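Local coordinates for protein acid phosphatase (Mycobacterium tuberculosis, PDB 2A6P) that removes phosphate from a broad range of phosphate monoesters, including sugar phosphates, and can act in gluconeogenesis as a fructose-1,6-bisphosphatase, at residues Arg28-Gly32 and Glu90-Gly94; Arg42-Glu46 and Asp72-Ala77; Ser65-Thr70 and Phe149-Gly153. All coordinates share one frame; numbering follows the deposited sequence.

Contact 1. Residues Arg28-Gly32 and Glu90-Gly94. With SO4 (sulfate ion), chain C.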
# COMPACT_ATOMS: atom_id res chain seq x y z
N ARG A 28 -8.00 3.23 -21.19
CA ARG A 28 -8.32 2.08 -22.03
C ARG A 28 -7.61 0.83 -21.51
O ARG A 28 -6.47 0.90 -21.06
CB ARG A 28 -7.90 2.35 -23.48
CG ARG A 28 -8.53 3.61 -24.08
CD ARG A 28 -8.07 3.86 -25.52
NE ARG A 28 -8.61 2.87 -26.46
CZ ARG A 28 -8.38 2.89 -27.77
NH1 ARG A 28 -7.62 3.85 -28.29
NH2 ARG A 28 -8.91 1.95 -28.56
N HIS A 29 -8.30 -0.30 -21.55
CA HIS A 29 -7.72 -1.56 -21.09
C HIS A 29 -6.84 -2.15 -22.19
O HIS A 29 -7.32 -2.43 -23.29
CB HIS A 29 -8.82 -2.55 -20.70
CG HIS A 29 -9.52 -2.20 -19.42
ND1 HIS A 29 -10.38 -1.13 -19.31
CD2 HIS A 29 -9.45 -2.76 -18.19
CE1 HIS A 29 -10.81 -1.04 -18.06
NE2 HIS A 29 -10.26 -2.02 -17.36
N THR A 30 -5.55 -2.33 -21.88
CA THR A 30 -4.58 -2.88 -22.83
C THR A 30 -4.04 -4.22 -22.34
O THR A 30 -3.42 -4.30 -21.28
CB THR A 30 -3.39 -1.91 -23.04
OG1 THR A 30 -3.88 -0.58 -23.27
CG2 THR A 30 -2.54 -2.35 -24.22
N GLY A 31 -4.28 -5.26 -23.13
CA GLY A 31 -3.82 -6.59 -22.78
C GLY A 31 -2.73 -7.02 -23.73
O GLY A 31 -1.58 -6.60 -23.58
N GLY A 32 -3.07 -7.83 -24.73
CA GLY A 32 -2.08 -8.26 -25.69
C GLY A 32 -1.66 -7.20 -26.69
O GLY A 32 -0.60 -7.32 -27.32
N GLU A 90 -0.34 -8.83 -18.85
CA GLU A 90 -1.53 -8.22 -18.27
C GLU A 90 -2.72 -9.15 -18.42
O GLU A 90 -2.67 -10.14 -19.14
CB GLU A 90 -1.85 -6.89 -18.97
CG GLU A 90 -3.09 -6.18 -18.44
CD GLU A 90 -3.04 -5.95 -16.93
OE1 GLU A 90 -3.09 -6.94 -16.15
OE2 GLU A 90 -2.95 -4.78 -16.52
N TRP A 91 -3.79 -8.83 -17.70
CA TRP A 91 -5.02 -9.60 -17.75
C TRP A 91 -5.47 -9.61 -19.21
O TRP A 91 -5.49 -8.57 -19.84
CB TRP A 91 -6.09 -8.89 -16.90
CG TRP A 91 -7.27 -9.73 -16.50
CD1 TRP A 91 -8.06 -10.49 -17.32
CD2 TRP A 91 -7.81 -9.88 -15.17
NE1 TRP A 91 -9.04 -11.10 -16.58
CE2 TRP A 91 -8.92 -10.74 -15.27
CE3 TRP A 91 -7.45 -9.36 -13.92
CZ2 TRP A 91 -9.69 -11.11 -14.15
CZ3 TRP A 91 -8.22 -9.72 -12.80
CH2 TRP A 91 -9.32 -10.59 -12.92
N ASP A 92 -5.79 -10.79 -19.75
CA ASP A 92 -6.26 -10.88 -21.14
C ASP A 92 -7.68 -10.33 -21.16
O ASP A 92 -8.60 -10.95 -20.64
CB ASP A 92 -6.29 -12.34 -21.60
CG ASP A 92 -6.84 -12.50 -23.00
OD1 ASP A 92 -7.23 -11.48 -23.62
OD2 ASP A 92 -6.89 -13.64 -23.48
N TYR A 93 -7.87 -9.16 -21.78
CA TYR A 93 -9.19 -8.53 -21.81
C TYR A 93 -10.17 -9.02 -22.85
O TYR A 93 -11.31 -8.55 -22.89
CB TYR A 93 -9.03 -7.01 -21.94
CG TYR A 93 -8.27 -6.40 -20.78
CD1 TYR A 93 -6.98 -5.88 -20.95
CD2 TYR A 93 -8.83 -6.35 -19.50
CE1 TYR A 93 -6.28 -5.31 -19.88
CE2 TYR A 93 -8.14 -5.79 -18.42
CZ TYR A 93 -6.86 -5.28 -18.62
OH TYR A 93 -6.18 -4.74 -17.55
N GLY A 94 -9.76 -9.96 -23.68
CA GLY A 94 -10.66 -10.48 -24.70
C GLY A 94 -11.50 -9.42 -25.41
O GLY A 94 -10.96 -8.48 -25.99
S SO4 C . -1.92 0.20 -20.05
O1 SO4 C . -1.58 1.17 -18.96
O2 SO4 C . -1.29 0.75 -21.36
O3 SO4 C . -1.28 -1.03 -19.79
O4 SO4 C . -3.34 0.35 -20.23
O HOH W 1 -0.05 -8.43 -21.53
O HOH W 2 -5.55 -8.72 -24.54
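His29 and Tyr93 both carry their CG beside the backbone N and opposite the carbonyl carbon (chi1 -72° and -61°), and this swings the two rings against each other at about a right angle. The His29 CB comes down over the middle of the tyrosine ring, 3.7 Å from the centroid of Tyr93, a textbook CH-pi contact. Beyond it the imidazole turns its edge to the same ring: the pair is T-shaped, planes at 79°, with His29 CD2 3.3 Å from Tyr93 CE2. The other side of the imidazole is tied down, since ND1 donates to Leu99 O. Against the opposite face of Tyr93 sits the carbonyl oxygen of Trp91, toward the rim, while Thr30 O and Gly31 N line the ring edge. The ring is thus held between His29 CB on one face and Trp91 O on the other.

Glu90 leans its aliphatic part on the same loop, CG lying 3.4 Å from Thr30 O. Its chain then bends, carrying the carboxylate away toward the backbone N-H groups of His154 and Phe155 and a bound glycerol. By similarity Glu90 is the proton donor/acceptor of the phosphatase. Water bridges the two backbones: one molecule accepts from Glu90 N at 2.7 Å and donates to Gly31 O at 3.1 Å.

Thr30 points its CB away from this interface, and its OG1 donates to O4 of the sulfate at 3.2 Å. Arg17 and Thr21 bind the same ion, so it probably marks a phosphate-binding pocket.

Residues 28-32 belong to the loop between strand 13-17 and helix 39-53; residues 90-94 lie in the loop running from strand 83-84 to helix 101-105.

Contact 2. Residues Arg42-Glu46 and Asp72-Ala77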
# COMPACT_ATOMS: atom_id res chain seq x y z
N ARG A 42 8.64 7.11 -21.23
CA ARG A 42 10.06 6.81 -21.20
C ARG A 42 10.71 7.49 -20.02
O ARG A 42 11.58 6.92 -19.36
CB ARG A 42 10.75 7.30 -22.47
CG ARG A 42 10.13 6.79 -23.76
CD ARG A 42 11.16 6.77 -24.88
NE ARG A 42 11.50 5.40 -25.27
CZ ARG A 42 12.72 5.00 -25.61
NH1 ARG A 42 13.73 5.87 -25.62
NH2 ARG A 42 12.94 3.74 -25.96
N THR A 43 10.30 8.73 -19.75
CA THR A 43 10.85 9.49 -18.64
C THR A 43 10.47 8.84 -17.31
O THR A 43 11.30 8.74 -16.40
CB THR A 43 10.34 10.95 -18.65
OG1 THR A 43 10.61 11.54 -19.94
CG2 THR A 43 11.04 11.77 -17.57
N GLN A 44 9.22 8.40 -17.20
CA GLN A 44 8.72 7.74 -15.99
C GLN A 44 9.60 6.53 -15.70
O GLN A 44 10.09 6.36 -14.57
CB GLN A 44 7.28 7.27 -16.19
CG GLN A 44 6.22 8.33 -15.91
CD GLN A 44 4.81 7.84 -16.20
OE1 GLN A 44 3.83 8.44 -15.75
NE2 GLN A 44 4.71 6.77 -16.96
N ALA A 45 9.81 5.70 -16.72
CA ALA A 45 10.63 4.51 -16.59
C ALA A 45 12.04 4.88 -16.12
O ALA A 45 12.61 4.22 -15.25
CB ALA A 45 10.71 3.80 -17.93
N GLU A 46 12.60 5.92 -16.72
CA GLU A 46 13.93 6.38 -16.37
C GLU A 46 14.01 6.77 -14.90
O GLU A 46 14.96 6.41 -14.20
CB GLU A 46 14.33 7.56 -17.28
CG GLU A 46 14.65 7.15 -18.73
CD GLU A 46 14.81 8.35 -19.67
OE1 GLU A 46 15.50 9.33 -19.29
OE2 GLU A 46 14.26 8.32 -20.79
N ASP A 72 10.64 -2.27 -22.69
CA ASP A 72 11.18 -0.92 -22.86
C ASP A 72 11.43 -0.27 -21.51
O ASP A 72 12.49 0.32 -21.28
CB ASP A 72 10.19 -0.06 -23.64
CG ASP A 72 10.81 0.58 -24.86
OD1 ASP A 72 11.92 1.15 -24.73
OD2 ASP A 72 10.19 0.52 -25.94
N THR A 73 10.45 -0.38 -20.62
CA THR A 73 10.57 0.20 -19.28
C THR A 73 11.80 -0.35 -18.55
O THR A 73 12.58 0.41 -17.97
CB THR A 73 9.31 -0.07 -18.45
OG1 THR A 73 8.17 0.53 -19.08
CG2 THR A 73 9.46 0.51 -17.04
N ALA A 74 11.97 -1.67 -18.58
CA ALA A 74 13.10 -2.31 -17.91
C ALA A 74 14.43 -1.75 -18.41
O ALA A 74 15.32 -1.43 -17.63
CB ALA A 74 13.06 -3.82 -18.11
N LYS A 75 14.56 -1.65 -19.73
CA LYS A 75 15.78 -1.13 -20.35
C LYS A 75 16.01 0.32 -19.92
O LYS A 75 17.12 0.69 -19.50
CB LYS A 75 15.66 -1.20 -21.88
CG LYS A 75 16.90 -0.74 -22.63
CD LYS A 75 16.68 -0.87 -24.12
CE LYS A 75 17.93 -0.49 -24.90
NZ LYS A 75 17.74 -0.68 -26.37
N LEU A 76 14.97 1.15 -20.03
CA LEU A 76 15.05 2.55 -19.66
C LEU A 76 15.33 2.72 -18.17
O LEU A 76 15.95 3.69 -17.76
CB LEU A 76 13.76 3.27 -20.03
CG LEU A 76 13.53 3.33 -21.54
CD1 LEU A 76 12.15 3.87 -21.86
CD2 LEU A 76 14.60 4.20 -22.15
N ALA A 77 14.85 1.78 -17.37
CA ALA A 77 15.06 1.83 -15.93
C ALA A 77 16.49 1.40 -15.61
O ALA A 77 16.91 1.43 -14.45
CB ALA A 77 14.08 0.93 -15.23
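Arg42 can be followed outward along Leu76. Its CB lies 3.8 Å from Leu76 CD1, and CG stays close to that same methyl. The chain then bends at chi3 (111°), which lays the guanidinium over the leucine. NE is 3.8 Å from Leu76 CD1, a methyl that sits over one face of the planar group, offset toward its rim. CZ touches both leucine methyls, and NH1 meets the second one, Leu76 CD2, at 3.9 Å. At the tip NH2 makes a salt bridge with Asp72, 3.0 Å from its OD1. The guanidinium and carboxylate planes stand 85° apart, and the hydrogen bond within this pair is weak and bent. The other carboxylate oxygen, OD2, has a long, weak ion pair with Arg68.

Deeper in, Ala45 supplies the apolar heart of the contact. Its CB touches Thr73 CG2 at 3.6 Å and Leu76 CB at 3.7 Å, small groups that let the backbones come close. The Thr73 hydroxyl bonds to Arg69 O, one turn back, and the side chain rests on His18, the residue inferred to carry the phosphohistidine intermediate. Where the second helix ends, Ala77 CA makes a CA-H...O contact of 3.5 Å with Ala45 O, and the Glu46 CG brushes Leu76.

Two helices are joined here: helix 39-53, which follows the long loop after strand 13-17, and helix 68-76, which follows strand 61-64. Their local axes approach to 8.2 Å and cross at -52°.

Contact 3. Residues Ser65-Thr70 and Phe149-Gly153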
# COMPACT_ATOMS: atom_id res chain seq x y z
N SER A 65 7.45 -8.85 -18.26
CA SER A 65 6.35 -9.21 -19.14
C SER A 65 6.85 -9.07 -20.60
O SER A 65 7.66 -8.18 -20.91
CB SER A 65 5.15 -8.30 -18.91
OG SER A 65 4.22 -8.43 -19.97
N PRO A 66 6.36 -9.93 -21.50
CA PRO A 66 6.77 -9.91 -22.91
C PRO A 66 6.41 -8.67 -23.74
O PRO A 66 7.00 -8.45 -24.79
CB PRO A 66 6.11 -11.17 -23.48
CG PRO A 66 5.97 -12.06 -22.27
CD PRO A 66 5.51 -11.09 -21.22
N ARG A 67 5.43 -7.90 -23.29
CA ARG A 67 5.01 -6.71 -24.03
C ARG A 67 6.19 -5.77 -24.21
O ARG A 67 7.08 -5.72 -23.37
CB ARG A 67 3.88 -5.98 -23.29
CG ARG A 67 2.60 -6.81 -23.09
CD ARG A 67 1.90 -7.14 -24.42
NE ARG A 67 2.54 -8.24 -25.12
CZ ARG A 67 2.51 -9.51 -24.72
NH1 ARG A 67 1.86 -9.86 -23.62
NH2 ARG A 67 3.14 -10.45 -25.43
N ARG A 68 6.18 -5.03 -25.31
CA ARG A 68 7.26 -4.10 -25.58
C ARG A 68 7.30 -2.94 -24.59
O ARG A 68 8.37 -2.46 -24.21
CB ARG A 68 7.16 -3.55 -27.01
CG ARG A 68 8.42 -2.78 -27.42
CD ARG A 68 9.66 -3.69 -27.32
NE ARG A 68 10.82 -3.01 -26.74
CZ ARG A 68 12.00 -3.58 -26.52
NH1 ARG A 68 12.19 -4.86 -26.83
NH2 ARG A 68 12.99 -2.88 -25.98
N ARG A 69 6.13 -2.47 -24.15
CA ARG A 69 6.09 -1.36 -23.20
C ARG A 69 6.76 -1.72 -21.87
O ARG A 69 7.28 -0.84 -21.18
CB ARG A 69 4.64 -0.89 -22.97
CG ARG A 69 3.65 -1.96 -22.51
CD ARG A 69 2.24 -1.36 -22.45
NE ARG A 69 1.19 -2.33 -22.14
CZ ARG A 69 0.69 -3.22 -23.00
NH1 ARG A 69 1.15 -3.27 -24.24
NH2 ARG A 69 -0.31 -4.02 -22.63
N THR A 70 6.72 -3.00 -21.49
CA THR A 70 7.36 -3.44 -20.25
C THR A 70 8.84 -3.71 -20.48
O THR A 70 9.68 -3.40 -19.63
CB THR A 70 6.68 -4.71 -19.64
OG1 THR A 70 6.36 -5.64 -20.68
CG2 THR A 70 5.41 -4.34 -18.86
N PHE A 149 9.49 -7.85 -10.36
CA PHE A 149 8.59 -8.13 -11.48
C PHE A 149 8.32 -6.82 -12.21
O PHE A 149 7.92 -5.84 -11.57
CB PHE A 149 7.22 -8.65 -11.00
CG PHE A 149 7.22 -10.07 -10.48
CD1 PHE A 149 8.31 -10.92 -10.65
CD2 PHE A 149 6.08 -10.57 -9.85
CE1 PHE A 149 8.26 -12.25 -10.21
CE2 PHE A 149 6.02 -11.89 -9.41
CZ PHE A 149 7.11 -12.74 -9.59
N VAL A 150 8.54 -6.80 -13.52
CA VAL A 150 8.22 -5.61 -14.31
C VAL A 150 6.98 -6.10 -15.05
O VAL A 150 7.08 -6.95 -15.94
CB VAL A 150 9.33 -5.26 -15.29
CG1 VAL A 150 8.93 -4.03 -16.13
CG2 VAL A 150 10.62 -5.03 -14.52
N SER A 151 5.81 -5.58 -14.67
CA SER A 151 4.55 -6.07 -15.22
C SER A 151 3.49 -4.99 -15.49
O SER A 151 3.83 -3.86 -15.85
CB SER A 151 4.02 -7.16 -14.27
OG SER A 151 2.79 -7.73 -14.67
N HIS A 152 2.21 -5.34 -15.32
CA HIS A 152 1.11 -4.42 -15.57
C HIS A 152 0.23 -4.08 -14.36
O HIS A 152 0.35 -4.70 -13.30
CB HIS A 152 0.24 -4.95 -16.71
CG HIS A 152 1.01 -5.23 -17.97
ND1 HIS A 152 1.79 -6.36 -18.12
CD2 HIS A 152 1.14 -4.53 -19.11
CE1 HIS A 152 2.37 -6.33 -19.31
NE2 HIS A 152 1.99 -5.23 -19.93
N GLY A 153 -0.67 -3.11 -14.55
CA GLY A 153 -1.54 -2.65 -13.48
C GLY A 153 -2.34 -3.70 -12.75
O GLY A 153 -2.14 -3.94 -11.55
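The His152 ring is met by side chains of segment 65-70 from several directions. Thr70 comes over a face: its CG2 lies 3.9 Å from the centroid of the His152 ring, 27° off the normal, a CH-pi contact offset toward the rim. Arg69 comes at the edge and shows the imidazole the face of its own guanidinium, the planes 72° apart, with NE 3.7 Å from His152 NE2. Arg67 crosses the histidine side chain at about a right angle, its CG 3.6 Å from the same His152 NE2, before the chain bends at chi2 and chi3 and carries NE off to a salt bridge with Glu34. Ser65 CB lies on the CE1 side of the ring. The imidazole NE2 is buried here and has no polar partner in the model.

This is the catalytic core of the histidine phosphatase fold. By similarity His152 stabilises the transition state, and its ring meets that of His18 at a steep angle. His152 occupies the N-cap position of the helix that starts at Gly153, right after strand 147-151, just as Arg67 sits at the N-cap of helix 68-76. The two strand ends are stitched by Ser65 N, which donates to Val150 O at 3.0 Å, continuing the parallel pairing of strands 61-64 and 147-151.

Thr70 has its OG1 between the backbone N and the carbonyl carbon (chi1 41°), which turns the hydroxyl back onto its own segment, within hydrogen-bonding distance of Ser65 O and Arg67 O. The same rotation leaves CG2 for the histidine and for Ser151 O, 3.4 Å from that methyl. Arg69 is held by Thr33 O through NH1 and by Gly31 O through NH2.

Overall arrangement
From the N terminus the chain runs through the central strand 13-17 into the loop holding 28-32, which contact 1 joins to 90-94, closing a long loop. Nested inside it, contact 2 closes a shorter one by bringing helix 39-53 against helix 68-76. Residues 65-70 lie within both loops, but their partner 149-153 comes much later, so contact 3 crosses the other two and links the start of helix 68-76 to the end of strand 147-151. Contacts 1 and 3 touch, with Glu90 packing on His152. Contact 2 stands about 12 Å from contact 1, nearest atoms, and joins contact 3 along helix 68-76.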